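Local coordinates for insect group II chitinase (Ostrinia furnacalis, PDB 5Y2A), which hydrolyses the beta-1,4 linkages of chitin as a family 18 glycoside hydrolase, probably contributing to chitin breakdown in the insect, at residues I190-Y195 / F226-W231; D196-W201 / N220-N225; W124-C129 / K171-Y176; V245-Q250 / S340-L345. All coordinates share one frame; numbering follows the deposited sequence.

Interaction 1: I190-Y195 / F226-W231; sequences ISLMTY and FTVNYW. With NAG (2-acetamido-2-deoxy-beta-D-glucopyranose), chain C.
Strand 190-192 and helix 226-231 run roughly antiparallel, at 149° with their axes 10.8 Å apart, a spacing that leaves the joining to side chains such as Leu192 and Trp231. Leu192 does most of the work. Its side chain is extended, with CD1 anti to CA (chi2 173°), and the two methyl branches part company. CD2 settles over the face of the Trp231 indole, 3.4 Å from the centroid of the five-membered ring and only 9° off its normal, a nearly vertical CH-pi contact. CD1 goes to the neighbouring turn of the helix and meets Val228 CG2 at 3.8 Å, the two side chains crossing at about a right angle. Ile190 puts CG2 over the same indole face as Leu192, toward the rim, and its CD1 comes within 4.2 Å of Trp231 CZ3. This is the packing of a TIM barrel: strand 189-192 is one of the parallel barrel staves, and helix 224-233 covers it from outside on the way to the next stave, 241-254, whose Val243 also touches Val228. Val167 of strand 162-167 closes in on the same cluster, touching Ile190, Leu192 and Trp231. Beyond the strand, Thr194 and Thr227 meet methyl to methyl, CG2 to CG2 at 3.8 Å. Their hydroxyls serve other partners: Thr194 OG1 bonds to Gly244 O, while Thr227 OG1 has Tyr197 OH, Asn223 O and Ala169 O in hydrogen-bonding range, two carbonyls for its one proton. Asn229, further round the helix, has ND2 3.5 Å from O5 of the N-acetylglucosamine.

Interaction 2: D196-W201 / N220-N225; sequences DYHGQW and NTFNVN. With NAG (2-acetamido-2-deoxy-beta-D-glucopyranose), chain C.
Tyr197 lies against the backbone of Phe222, Asn223 and Val224, and gives up more surface here than any other residue of the pair. With CG anti to the carbonyl carbon (chi1 -72°), its ring is laid along that backbone, Asn223 CA over one face near the rim and CE1 3.4 Å from Asn223 N. Farther along, CE2 touches Val224 CG2 at 4.0 Å, and the hydroxyl passes on to Thr227 OG1. An alanine in place of Tyr197 would probably open a gap over this turn and leave the Thr227 hydroxyl without that mate. Phe222 returns the contact with its ring edge: Tyr197 O lies near the ring plane, 3.4 Å from CD2. Its ring also meets His198 obliquely, planes at 32°. Water 1, in the plane of the His198 imidazole, is 2.8 Å from NE2 and donates to Phe222 O, while ND1 bonds to Asp202 OD2, partners that probably hold the ring's rotation. Asn223 is the N-cap, its OD1 taking Phe226 N and its ND2 reaching back 3.0 Å to Asn220 O. Asn225 ND2 is bonded covalently to C1 of N-acetylglucosamine (1.4 Å), the glycosylated asparagine of an Asn-Phe-Thr sequon. The loop that follows strand 189-192 thus packs against the start of helix 224-233, while Val224 also touches Val243 of strand 241-254.

Interaction 3: W124-C129 / K171-Y176; sequences WEYPKC and KRVIDY
Cys129 carries SG anti to its carbonyl carbon (chi1 -56°), and Lys128 turns about its CB-CG bond (chi2 102°), which brings sulfur and lysine chain together round Tyr176 at the end of the helix segment. Cys129 SG touches Tyr176 CB at 3.5 Å and lies 4.4 Å from the ring centroid, oblique to it, in a sulfur-aromatic contact. Lys128 CE meets a ring carbon, CD1 of Tyr176, also at 3.5 Å. Only the aliphatic part of the lysine is spent on the ring, since NZ goes on to the carbonyls of Cys134 and Gly137. One helical turn earlier, Val173 CG1 packs on Tyr126, 3.7 Å from CG and 29° off the ring normal, an off-centre CH-pi contact. The peptide between Glu125 and Tyr126 is cis. Along the helix, Lys171 NZ bridges to Asp175 OD2 through the syn lone pair at 2.8 Å. The loop 124-129 follows barrel strand 119-123 and begins with the last two residues of the family 18 DGLDLDWE signature. The Cys129-Cys134 disulfide ties it to the chain five residues on, Pro127 touches Phe145 of helix 141-159, and helix 171-177 wedges between this loop and helix 224-233, where Ile174 meets Tyr230 and Trp231.

Interaction 4: V245-Q250 / S340-L345; sequences VPFYGQ and SMAWSL
This is a parallel strand pairing inside the TIM barrel, where strand 241-254 lies beside 339-343, which in turn pairs with 4-10, the first stave. Val245 is bridged to Ala342 and Pro246 to Trp343. Three backbone bonds join them: Val245 N to Met341 O (2.7 Å), Trp343 N to Val245 O (3.2 Å), and Phe247 N to Trp343 O (2.8 Å). At Phe247 the first strand is interrupted, and its ring lies against the partner, with Ala342 CA over one face, CZ 3.5 Å from Ala342 CB, and CD2 3.3 Å from Ser344 O. It also touches Leu362 of helix 361-371. An alanine here would probably leave a gap beside Ala342 and take from Leu362 one of its packing partners. Tyr248, its CG between the backbone N and the carbonyl carbon (chi1 63°), turns its ring toward Trp343. CE1 of the tyrosine comes to 3.4 Å from CD1 of the indole, the planes nearly perpendicular at 83° but the approach oblique. Water 2 accepts from Trp343 NE1 at 3.0 Å and donates weakly to Tyr248 OH, which is also bonded to Asp196. Trp343 stacks on Tyr195 and meets Tyr8 edge-to-face, and its peptide to Ser344 is cis. Ser344 N is buried with no partner, while the amides of Val245, Trp343 and Phe247 are paired, so backbone bonding gives way there to the apolar packing round Phe247.

How the interactions relate
Interactions 1 and 4 are the buried ones of the barrel proper. Interaction 4 bonds stave to stave through the backbone, whereas interaction 1 sets a helix on a stave by apolar packing. Both reach adjoining strands, and Tyr195 of 190-195 touches Met341, Trp343 and Tyr248. Interaction 2 lies nested in the loop closed by interaction 1, shares helix 224-233 with it, and is more open, joined by Tyr197 against backbone and a bridging water, with the glycan at its outer end. Asp196 OD1 links interaction 2 to interaction 4 by probable hydrogen bonds to Tyr248 and Gln250. Interaction 3, also mostly buried, is a loop-on-helix contact with a disulfide, linked to interaction 1 through Tyr230; interaction 4 does not touch it.

Interaction 1: I190-Y195 / F226-W231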
# COMPACT_ATOMS: atom_id res chain seq x y z
N ILE A 190 19.73 -8.18 -19.54
CA ILE A 190 18.30 -7.89 -19.45
C ILE A 190 17.74 -8.79 -18.36
O ILE A 190 17.73 -10.02 -18.50
CB ILE A 190 17.59 -8.12 -20.78
CG1 ILE A 190 18.09 -7.14 -21.84
CG2 ILE A 190 16.10 -8.02 -20.62
CD1 ILE A 190 17.68 -7.52 -23.23
N SER A 191 17.28 -8.19 -17.27
CA SER A 191 16.69 -8.96 -16.17
C SER A 191 15.19 -9.09 -16.43
O SER A 191 14.44 -8.12 -16.28
CB SER A 191 16.96 -8.30 -14.82
OG SER A 191 18.30 -8.54 -14.40
N LEU A 192 14.76 -10.28 -16.83
CA LEU A 192 13.34 -10.54 -17.03
C LEU A 192 12.65 -10.62 -15.68
O LEU A 192 13.02 -11.44 -14.84
CB LEU A 192 13.15 -11.84 -17.81
CG LEU A 192 13.92 -11.97 -19.13
CD1 LEU A 192 13.74 -13.38 -19.67
CD2 LEU A 192 13.45 -10.93 -20.13
N MET A 193 11.64 -9.78 -15.46
CA MET A 193 10.88 -9.84 -14.21
C MET A 193 9.82 -10.95 -14.33
O MET A 193 8.61 -10.71 -14.38
CB MET A 193 10.28 -8.49 -13.88
CG MET A 193 11.34 -7.48 -13.48
SD MET A 193 10.65 -5.89 -12.97
CE MET A 193 10.22 -5.26 -14.57
N THR A 194 10.33 -12.18 -14.35
CA THR A 194 9.51 -13.37 -14.56
C THR A 194 8.80 -13.80 -13.27
O THR A 194 9.01 -14.88 -12.73
CB THR A 194 10.38 -14.48 -15.14
OG1 THR A 194 11.69 -14.42 -14.57
CG2 THR A 194 10.50 -14.30 -16.65
N TYR A 195 7.94 -12.90 -12.78
CA TYR A 195 7.15 -13.15 -11.59
C TYR A 195 5.99 -12.17 -11.57
O TYR A 195 5.90 -11.27 -12.41
CB TYR A 195 7.99 -13.06 -10.32
CG TYR A 195 9.01 -11.96 -10.31
CD1 TYR A 195 8.63 -10.62 -10.20
CD2 TYR A 195 10.37 -12.25 -10.41
CE1 TYR A 195 9.58 -9.61 -10.18
CE2 TYR A 195 11.32 -11.24 -10.41
CZ TYR A 195 10.92 -9.92 -10.29
OH TYR A 195 11.86 -8.92 -10.27
N PHE A 226 7.47 -19.33 -21.76
CA PHE A 226 7.03 -18.51 -22.88
C PHE A 226 7.77 -17.18 -22.89
O PHE A 226 8.27 -16.75 -23.94
CB PHE A 226 5.52 -18.26 -22.85
CG PHE A 226 5.04 -17.42 -24.01
CD1 PHE A 226 5.13 -16.03 -23.98
CD2 PHE A 226 4.53 -18.03 -25.15
CE1 PHE A 226 4.72 -15.27 -25.05
CE2 PHE A 226 4.11 -17.27 -26.22
CZ PHE A 226 4.21 -15.89 -26.18
N THR A 227 7.83 -16.51 -21.74
CA THR A 227 8.47 -15.20 -21.66
C THR A 227 9.89 -15.24 -22.22
O THR A 227 10.29 -14.37 -23.00
CB THR A 227 8.50 -14.72 -20.21
OG1 THR A 227 7.16 -14.65 -19.69
CG2 THR A 227 9.16 -13.36 -20.13
N VAL A 228 10.66 -16.25 -21.83
CA VAL A 228 12.05 -16.35 -22.27
C VAL A 228 12.11 -16.56 -23.77
O VAL A 228 12.85 -15.88 -24.49
CB VAL A 228 12.79 -17.46 -21.50
CG1 VAL A 228 14.16 -17.72 -22.12
CG2 VAL A 228 12.94 -17.08 -20.02
N ASN A 229 11.33 -17.52 -24.27
CA ASN A 229 11.34 -17.79 -25.71
C ASN A 229 10.80 -16.61 -26.50
O ASN A 229 11.27 -16.34 -27.61
CB ASN A 229 10.56 -19.06 -26.00
CG ASN A 229 11.36 -20.31 -25.69
OD1 ASN A 229 12.27 -20.66 -26.43
ND2 ASN A 229 11.03 -20.97 -24.59
N TYR A 230 9.85 -15.87 -25.93
CA TYR A 230 9.32 -14.70 -26.63
C TYR A 230 10.40 -13.63 -26.79
O TYR A 230 10.54 -13.04 -27.87
CB TYR A 230 8.11 -14.13 -25.89
CG TYR A 230 7.29 -13.17 -26.72
CD1 TYR A 230 6.60 -13.61 -27.84
CD2 TYR A 230 7.21 -11.82 -26.38
CE1 TYR A 230 5.84 -12.73 -28.60
CE2 TYR A 230 6.46 -10.94 -27.13
CZ TYR A 230 5.77 -11.40 -28.24
OH TYR A 230 5.02 -10.52 -28.99
N TRP A 231 11.17 -13.36 -25.74
CA TRP A 231 12.28 -12.41 -25.85
C TRP A 231 13.29 -12.87 -26.89
O TRP A 231 13.79 -12.07 -27.69
CB TRP A 231 12.95 -12.21 -24.49
CG TRP A 231 12.27 -11.17 -23.67
CD1 TRP A 231 11.21 -11.35 -22.84
CD2 TRP A 231 12.58 -9.78 -23.65
NE1 TRP A 231 10.85 -10.15 -22.27
CE2 TRP A 231 11.67 -9.17 -22.76
CE3 TRP A 231 13.54 -8.99 -24.29
CZ2 TRP A 231 11.69 -7.80 -22.51
CZ3 TRP A 231 13.56 -7.63 -24.02
CH2 TRP A 231 12.65 -7.05 -23.13
C1 NAG C . 8.88 -24.02 -23.74
C2 NAG C . 8.32 -25.43 -23.84
C3 NAG C . 8.68 -26.05 -25.19
C4 NAG C . 8.29 -25.13 -26.35
C5 NAG C . 8.81 -23.72 -26.10
C6 NAG C . 8.32 -22.72 -27.12
C7 NAG C . 7.99 -26.97 -21.95
C8 NAG C . 8.65 -27.84 -20.93
N2 NAG C . 8.80 -26.28 -22.76
O3 NAG C . 8.01 -27.31 -25.29
O4 NAG C . 8.92 -25.55 -27.55
O5 NAG C . 8.39 -23.24 -24.81
O6 NAG C . 6.92 -22.47 -27.00
O7 NAG C . 6.77 -26.87 -22.03

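Interaction 2: D196-W201 / N220-N225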
# COMPACT_ATOMS: atom_id res chain seq x y z
N ASP A 196 5.12 -12.33 -10.57
CA ASP A 196 3.86 -11.59 -10.49
C ASP A 196 3.00 -11.84 -11.72
O ASP A 196 2.28 -10.95 -12.19
CB ASP A 196 4.11 -10.09 -10.28
CG ASP A 196 4.90 -9.80 -9.02
OD1 ASP A 196 4.86 -10.63 -8.09
OD2 ASP A 196 5.57 -8.75 -8.96
N TYR A 197 3.09 -13.05 -12.28
CA TYR A 197 2.16 -13.43 -13.34
C TYR A 197 0.74 -13.47 -12.82
O TYR A 197 -0.21 -13.24 -13.57
CB TYR A 197 2.53 -14.79 -13.92
CG TYR A 197 3.78 -14.85 -14.77
CD1 TYR A 197 3.71 -14.63 -16.14
CD2 TYR A 197 5.01 -15.15 -14.20
CE1 TYR A 197 4.85 -14.71 -16.93
CE2 TYR A 197 6.15 -15.22 -14.99
CZ TYR A 197 6.07 -15.00 -16.35
OH TYR A 197 7.21 -15.08 -17.12
N HIS A 198 0.57 -13.77 -11.53
CA HIS A 198 -0.72 -13.89 -10.88
C HIS A 198 -0.64 -13.31 -9.49
O HIS A 198 0.43 -13.29 -8.86
CB HIS A 198 -1.18 -15.35 -10.82
CG HIS A 198 -1.35 -15.97 -12.17
ND1 HIS A 198 -2.35 -15.60 -13.04
CD2 HIS A 198 -0.61 -16.90 -12.83
CE1 HIS A 198 -2.24 -16.29 -14.16
NE2 HIS A 198 -1.20 -17.09 -14.06
N GLY A 199 -1.78 -12.84 -9.00
CA GLY A 199 -1.87 -12.21 -7.70
C GLY A 199 -3.33 -11.91 -7.43
O GLY A 199 -4.21 -12.22 -8.25
N GLN A 200 -3.60 -11.33 -6.26
CA GLN A 200 -4.98 -11.11 -5.83
C GLN A 200 -5.78 -10.28 -6.82
O GLN A 200 -7.01 -10.33 -6.80
CB GLN A 200 -5.01 -10.48 -4.42
CG GLN A 200 -4.17 -9.23 -4.27
CD GLN A 200 -4.88 -7.99 -4.75
OE1 GLN A 200 -6.11 -7.94 -4.80
NE2 GLN A 200 -4.11 -6.98 -5.13
N TRP A 201 -5.12 -9.48 -7.66
CA TRP A 201 -5.83 -8.71 -8.67
C TRP A 201 -6.56 -9.59 -9.68
O TRP A 201 -7.52 -9.11 -10.31
CB TRP A 201 -4.86 -7.78 -9.38
CG TRP A 201 -3.69 -8.51 -9.97
CD1 TRP A 201 -3.64 -9.11 -11.20
CD2 TRP A 201 -2.41 -8.73 -9.36
NE1 TRP A 201 -2.41 -9.69 -11.39
CE2 TRP A 201 -1.63 -9.47 -10.28
CE3 TRP A 201 -1.85 -8.37 -8.13
CZ2 TRP A 201 -0.32 -9.86 -10.00
CZ3 TRP A 201 -0.54 -8.76 -7.86
CH2 TRP A 201 0.21 -9.49 -8.80
N ASN A 220 -1.81 -18.95 -22.36
CA ASN A 220 -0.62 -19.78 -22.43
C ASN A 220 0.67 -18.98 -22.53
O ASN A 220 1.74 -19.57 -22.72
CB ASN A 220 -0.74 -20.77 -23.60
CG ASN A 220 -0.72 -20.08 -24.95
OD1 ASN A 220 -0.78 -18.85 -25.05
ND2 ASN A 220 -0.65 -20.88 -26.02
N THR A 221 0.61 -17.65 -22.40
CA THR A 221 1.81 -16.82 -22.36
C THR A 221 2.21 -16.41 -20.95
O THR A 221 3.25 -15.77 -20.78
CB THR A 221 1.62 -15.57 -23.22
OG1 THR A 221 0.73 -14.66 -22.56
CG2 THR A 221 1.06 -15.93 -24.59
N PHE A 222 1.43 -16.76 -19.93
CA PHE A 222 1.72 -16.36 -18.55
C PHE A 222 2.59 -17.41 -17.85
O PHE A 222 2.19 -18.03 -16.87
CB PHE A 222 0.43 -16.11 -17.78
CG PHE A 222 -0.13 -14.73 -17.96
CD1 PHE A 222 -0.48 -14.26 -19.22
CD2 PHE A 222 -0.32 -13.90 -16.87
CE1 PHE A 222 -1.00 -12.99 -19.39
CE2 PHE A 222 -0.84 -12.62 -17.03
CZ PHE A 222 -1.18 -12.17 -18.29
N ASN A 223 3.79 -17.61 -18.38
CA ASN A 223 4.73 -18.53 -17.75
C ASN A 223 6.14 -18.18 -18.19
O ASN A 223 6.35 -17.57 -19.24
CB ASN A 223 4.39 -19.99 -18.08
CG ASN A 223 4.37 -20.27 -19.58
OD1 ASN A 223 5.39 -20.58 -20.17
ND2 ASN A 223 3.18 -20.17 -20.18
N VAL A 224 7.11 -18.58 -17.35
CA VAL A 224 8.50 -18.19 -17.57
C VAL A 224 8.99 -18.68 -18.93
O VAL A 224 9.66 -17.94 -19.67
CB VAL A 224 9.39 -18.72 -16.44
CG1 VAL A 224 10.87 -18.47 -16.74
CG2 VAL A 224 9.00 -18.09 -15.10
N ASN A 225 8.68 -19.93 -19.27
CA ASN A 225 9.21 -20.51 -20.49
C ASN A 225 8.74 -19.73 -21.72
O ASN A 225 9.54 -19.46 -22.63
CB ASN A 225 8.81 -21.98 -20.59
CG ASN A 225 9.35 -22.65 -21.83
OD1 ASN A 225 10.53 -22.52 -22.16
ND2 ASN A 225 8.48 -23.36 -22.53
C1 NAG C . 8.88 -24.02 -23.74
C2 NAG C . 8.32 -25.43 -23.84
C3 NAG C . 8.68 -26.05 -25.19
C4 NAG C . 8.29 -25.13 -26.35
C5 NAG C . 8.81 -23.72 -26.10
C6 NAG C . 8.32 -22.72 -27.12
C7 NAG C . 7.99 -26.97 -21.95
C8 NAG C . 8.65 -27.84 -20.93
N2 NAG C . 8.80 -26.28 -22.76
O3 NAG C . 8.01 -27.31 -25.29
O4 NAG C . 8.92 -25.55 -27.55
O5 NAG C . 8.39 -23.24 -24.81
O6 NAG C . 6.92 -22.47 -27.00
O7 NAG C . 6.77 -26.87 -22.03
O HOH W 1 -0.26 -18.76 -16.05

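Interaction 3: W124-C129 / K171-Y176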
# COMPACT_ATOMS: atom_id res chain seq x y z
N TRP A 124 12.06 1.01 -15.12
CA TRP A 124 10.85 1.76 -15.44
C TRP A 124 9.72 0.78 -15.78
O TRP A 124 9.83 -0.00 -16.72
CB TRP A 124 11.11 2.72 -16.60
CG TRP A 124 9.91 3.50 -17.05
CD1 TRP A 124 8.73 3.69 -16.38
CD2 TRP A 124 9.78 4.21 -18.29
NE1 TRP A 124 7.87 4.46 -17.13
CE2 TRP A 124 8.49 4.79 -18.31
CE3 TRP A 124 10.62 4.41 -19.39
CZ2 TRP A 124 8.04 5.57 -19.38
CZ3 TRP A 124 10.17 5.17 -20.45
CH2 TRP A 124 8.89 5.74 -20.44
N GLU A 125 8.63 0.85 -15.02
CA GLU A 125 7.52 -0.09 -15.16
C GLU A 125 6.26 0.66 -15.58
O GLU A 125 5.42 0.99 -14.73
CB GLU A 125 7.31 -0.88 -13.84
CG GLU A 125 8.57 -1.56 -13.33
CD GLU A 125 8.35 -2.48 -12.14
OE1 GLU A 125 7.19 -2.70 -11.73
OE2 GLU A 125 9.37 -3.00 -11.61
N TYR A 126 6.06 0.89 -16.88
CA TYR A 126 6.90 0.45 -17.99
C TYR A 126 6.82 1.51 -19.08
O TYR A 126 5.91 2.35 -19.04
CB TYR A 126 6.44 -0.90 -18.57
CG TYR A 126 6.49 -2.03 -17.59
CD1 TYR A 126 5.41 -2.32 -16.76
CD2 TYR A 126 7.64 -2.79 -17.45
CE1 TYR A 126 5.46 -3.36 -15.84
CE2 TYR A 126 7.70 -3.82 -16.53
CZ TYR A 126 6.62 -4.10 -15.73
OH TYR A 126 6.70 -5.13 -14.81
N PRO A 127 7.74 1.49 -20.05
CA PRO A 127 7.58 2.38 -21.21
C PRO A 127 6.20 2.17 -21.81
O PRO A 127 5.74 1.04 -21.96
CB PRO A 127 8.68 1.92 -22.15
CG PRO A 127 9.78 1.51 -21.19
CD PRO A 127 9.02 0.76 -20.11
N LYS A 128 5.52 3.29 -22.12
CA LYS A 128 4.18 3.28 -22.68
C LYS A 128 3.14 2.79 -21.66
O LYS A 128 2.20 3.51 -21.32
CB LYS A 128 4.10 2.43 -23.96
CG LYS A 128 2.68 2.12 -24.41
CD LYS A 128 2.24 3.01 -25.55
CE LYS A 128 0.94 2.50 -26.16
NZ LYS A 128 -0.17 3.45 -25.94
N CYS A 129 3.30 1.56 -21.16
CA CYS A 129 2.35 0.97 -20.21
C CYS A 129 2.73 1.39 -18.79
O CYS A 129 3.23 0.59 -17.98
CB CYS A 129 2.32 -0.54 -20.35
SG CYS A 129 1.94 -1.18 -22.01
N LYS A 171 3.59 -10.46 -22.29
CA LYS A 171 3.68 -10.34 -23.75
C LYS A 171 3.12 -9.01 -24.22
O LYS A 171 3.76 -8.28 -24.99
CB LYS A 171 2.93 -11.49 -24.43
CG LYS A 171 2.99 -11.42 -25.96
CD LYS A 171 2.05 -12.42 -26.61
CE LYS A 171 2.14 -12.36 -28.13
NZ LYS A 171 2.03 -10.98 -28.67
N ARG A 172 1.92 -8.67 -23.74
CA ARG A 172 1.28 -7.39 -24.07
C ARG A 172 2.21 -6.21 -23.84
O ARG A 172 2.42 -5.38 -24.73
CB ARG A 172 0.01 -7.23 -23.23
CG ARG A 172 -0.73 -5.93 -23.46
CD ARG A 172 -2.01 -5.84 -22.64
NE ARG A 172 -2.69 -4.58 -22.89
CZ ARG A 172 -2.98 -3.67 -21.97
NH1 ARG A 172 -2.64 -3.87 -20.70
NH2 ARG A 172 -3.61 -2.55 -22.31
N VAL A 173 2.78 -6.11 -22.63
CA VAL A 173 3.64 -4.97 -22.30
C VAL A 173 4.91 -4.99 -23.13
O VAL A 173 5.41 -3.95 -23.56
CB VAL A 173 3.95 -4.95 -20.79
CG1 VAL A 173 4.93 -3.83 -20.46
CG2 VAL A 173 2.67 -4.79 -19.97
N ILE A 174 5.49 -6.18 -23.34
CA ILE A 174 6.71 -6.27 -24.14
C ILE A 174 6.47 -5.70 -25.53
O ILE A 174 7.28 -4.92 -26.04
CB ILE A 174 7.19 -7.73 -24.21
CG1 ILE A 174 7.70 -8.18 -22.83
CG2 ILE A 174 8.29 -7.88 -25.27
CD1 ILE A 174 7.69 -9.67 -22.64
N ASP A 175 5.33 -6.05 -26.14
CA ASP A 175 5.02 -5.55 -27.48
C ASP A 175 4.90 -4.03 -27.49
O ASP A 175 5.32 -3.38 -28.45
CB ASP A 175 3.72 -6.18 -27.99
CG ASP A 175 3.85 -7.66 -28.25
OD1 ASP A 175 4.99 -8.14 -28.41
OD2 ASP A 175 2.81 -8.35 -28.30
N TYR A 176 4.36 -3.46 -26.42
CA TYR A 176 4.18 -2.01 -26.35
C TYR A 176 5.47 -1.27 -26.00
O TYR A 176 5.67 -0.14 -26.45
CB TYR A 176 3.13 -1.68 -25.30
CG TYR A 176 1.68 -1.76 -25.73
CD1 TYR A 176 1.18 -0.95 -26.74
CD2 TYR A 176 0.81 -2.64 -25.10
CE1 TYR A 176 -0.16 -1.01 -27.10
CE2 TYR A 176 -0.52 -2.71 -25.46
CZ TYR A 176 -1.00 -1.90 -26.47
OH TYR A 176 -2.33 -1.98 -26.82

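Interaction 4: V245-Q250 / S340-L345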
# COMPACT_ATOMS: atom_id res chain seq x y z
N VAL A 245 13.85 -14.80 -10.39
CA VAL A 245 13.22 -15.78 -9.52
C VAL A 245 12.66 -15.02 -8.33
O VAL A 245 13.41 -14.30 -7.67
CB VAL A 245 14.22 -16.86 -9.07
CG1 VAL A 245 13.54 -17.88 -8.15
CG2 VAL A 245 14.87 -17.55 -10.27
N PRO A 246 11.37 -15.15 -8.01
CA PRO A 246 10.83 -14.47 -6.82
C PRO A 246 11.19 -15.23 -5.55
O PRO A 246 11.07 -16.46 -5.50
CB PRO A 246 9.32 -14.48 -7.07
CG PRO A 246 9.10 -15.78 -7.84
CD PRO A 246 10.34 -15.92 -8.73
N PHE A 247 11.64 -14.50 -4.53
CA PHE A 247 11.90 -15.06 -3.21
C PHE A 247 10.74 -14.80 -2.25
O PHE A 247 10.94 -14.72 -1.03
CB PHE A 247 13.21 -14.49 -2.64
CG PHE A 247 14.48 -15.04 -3.29
CD1 PHE A 247 14.42 -15.96 -4.33
CD2 PHE A 247 15.73 -14.64 -2.83
CE1 PHE A 247 15.59 -16.47 -4.91
CE2 PHE A 247 16.91 -15.13 -3.40
CZ PHE A 247 16.84 -16.05 -4.44
N TYR A 248 9.53 -14.68 -2.78
CA TYR A 248 8.34 -14.34 -2.01
C TYR A 248 7.15 -15.00 -2.69
O TYR A 248 7.23 -15.46 -3.83
CB TYR A 248 8.12 -12.82 -1.95
CG TYR A 248 7.87 -12.25 -3.33
CD1 TYR A 248 8.94 -11.91 -4.15
CD2 TYR A 248 6.58 -12.11 -3.83
CE1 TYR A 248 8.73 -11.43 -5.43
CE2 TYR A 248 6.36 -11.63 -5.11
CZ TYR A 248 7.44 -11.29 -5.90
OH TYR A 248 7.25 -10.80 -7.17
N GLY A 249 6.02 -15.00 -1.99
CA GLY A 249 4.79 -15.56 -2.52
C GLY A 249 3.72 -14.50 -2.67
O GLY A 249 3.73 -13.48 -1.98
N GLN A 250 2.80 -14.74 -3.59
CA GLN A 250 1.58 -13.96 -3.70
C GLN A 250 0.49 -14.67 -2.91
O GLN A 250 0.23 -15.86 -3.14
CB GLN A 250 1.15 -13.80 -5.16
CG GLN A 250 2.07 -12.89 -5.97
CD GLN A 250 1.82 -11.42 -5.70
OE1 GLN A 250 0.85 -11.05 -5.03
NE2 GLN A 250 2.70 -10.57 -6.21
N SER A 340 20.72 -15.84 -13.69
CA SER A 340 19.49 -15.74 -12.91
C SER A 340 19.52 -14.47 -12.08
O SER A 340 20.59 -13.96 -11.72
CB SER A 340 19.31 -16.95 -11.96
OG SER A 340 19.12 -18.16 -12.67
N MET A 341 18.33 -13.96 -11.75
CA MET A 341 18.18 -12.76 -10.94
C MET A 341 17.29 -13.08 -9.74
O MET A 341 16.35 -13.87 -9.86
CB MET A 341 17.60 -11.61 -11.77
CG MET A 341 17.25 -10.38 -10.98
SD MET A 341 15.53 -10.42 -10.46
CE MET A 341 14.72 -9.76 -11.92
N ALA A 342 17.61 -12.48 -8.60
CA ALA A 342 16.93 -12.77 -7.34
C ALA A 342 16.20 -11.54 -6.82
O ALA A 342 16.83 -10.51 -6.54
CB ALA A 342 17.94 -13.25 -6.29
N TRP A 343 14.89 -11.67 -6.61
CA TRP A 343 14.02 -10.62 -6.10
C TRP A 343 13.34 -11.15 -4.83
O TRP A 343 12.30 -11.79 -4.91
CB TRP A 343 12.98 -10.23 -7.21
CG TRP A 343 12.03 -9.08 -6.91
CD1 TRP A 343 10.67 -9.13 -6.94
CD2 TRP A 343 12.38 -7.73 -6.60
NE1 TRP A 343 10.15 -7.89 -6.64
CE2 TRP A 343 11.18 -7.02 -6.42
CE3 TRP A 343 13.60 -7.06 -6.43
CZ2 TRP A 343 11.16 -5.66 -6.09
CZ3 TRP A 343 13.57 -5.71 -6.10
CH2 TRP A 343 12.36 -5.03 -5.93
N SER A 344 13.93 -10.90 -3.65
CA SER A 344 15.15 -10.09 -3.48
C SER A 344 15.89 -10.70 -2.29
O SER A 344 15.33 -11.56 -1.61
CB SER A 344 14.81 -8.62 -3.22
OG SER A 344 14.10 -8.46 -2.00
N LEU A 345 17.13 -10.26 -2.05
CA LEU A 345 17.98 -10.88 -1.02
C LEU A 345 17.27 -11.03 0.32
O LEU A 345 17.42 -12.06 1.00
CB LEU A 345 19.24 -10.04 -0.82
CG LEU A 345 20.27 -10.03 -1.94
CD1 LEU A 345 21.45 -9.14 -1.59
CD2 LEU A 345 20.73 -11.44 -2.15
O HOH W 2 7.23 -7.44 -6.90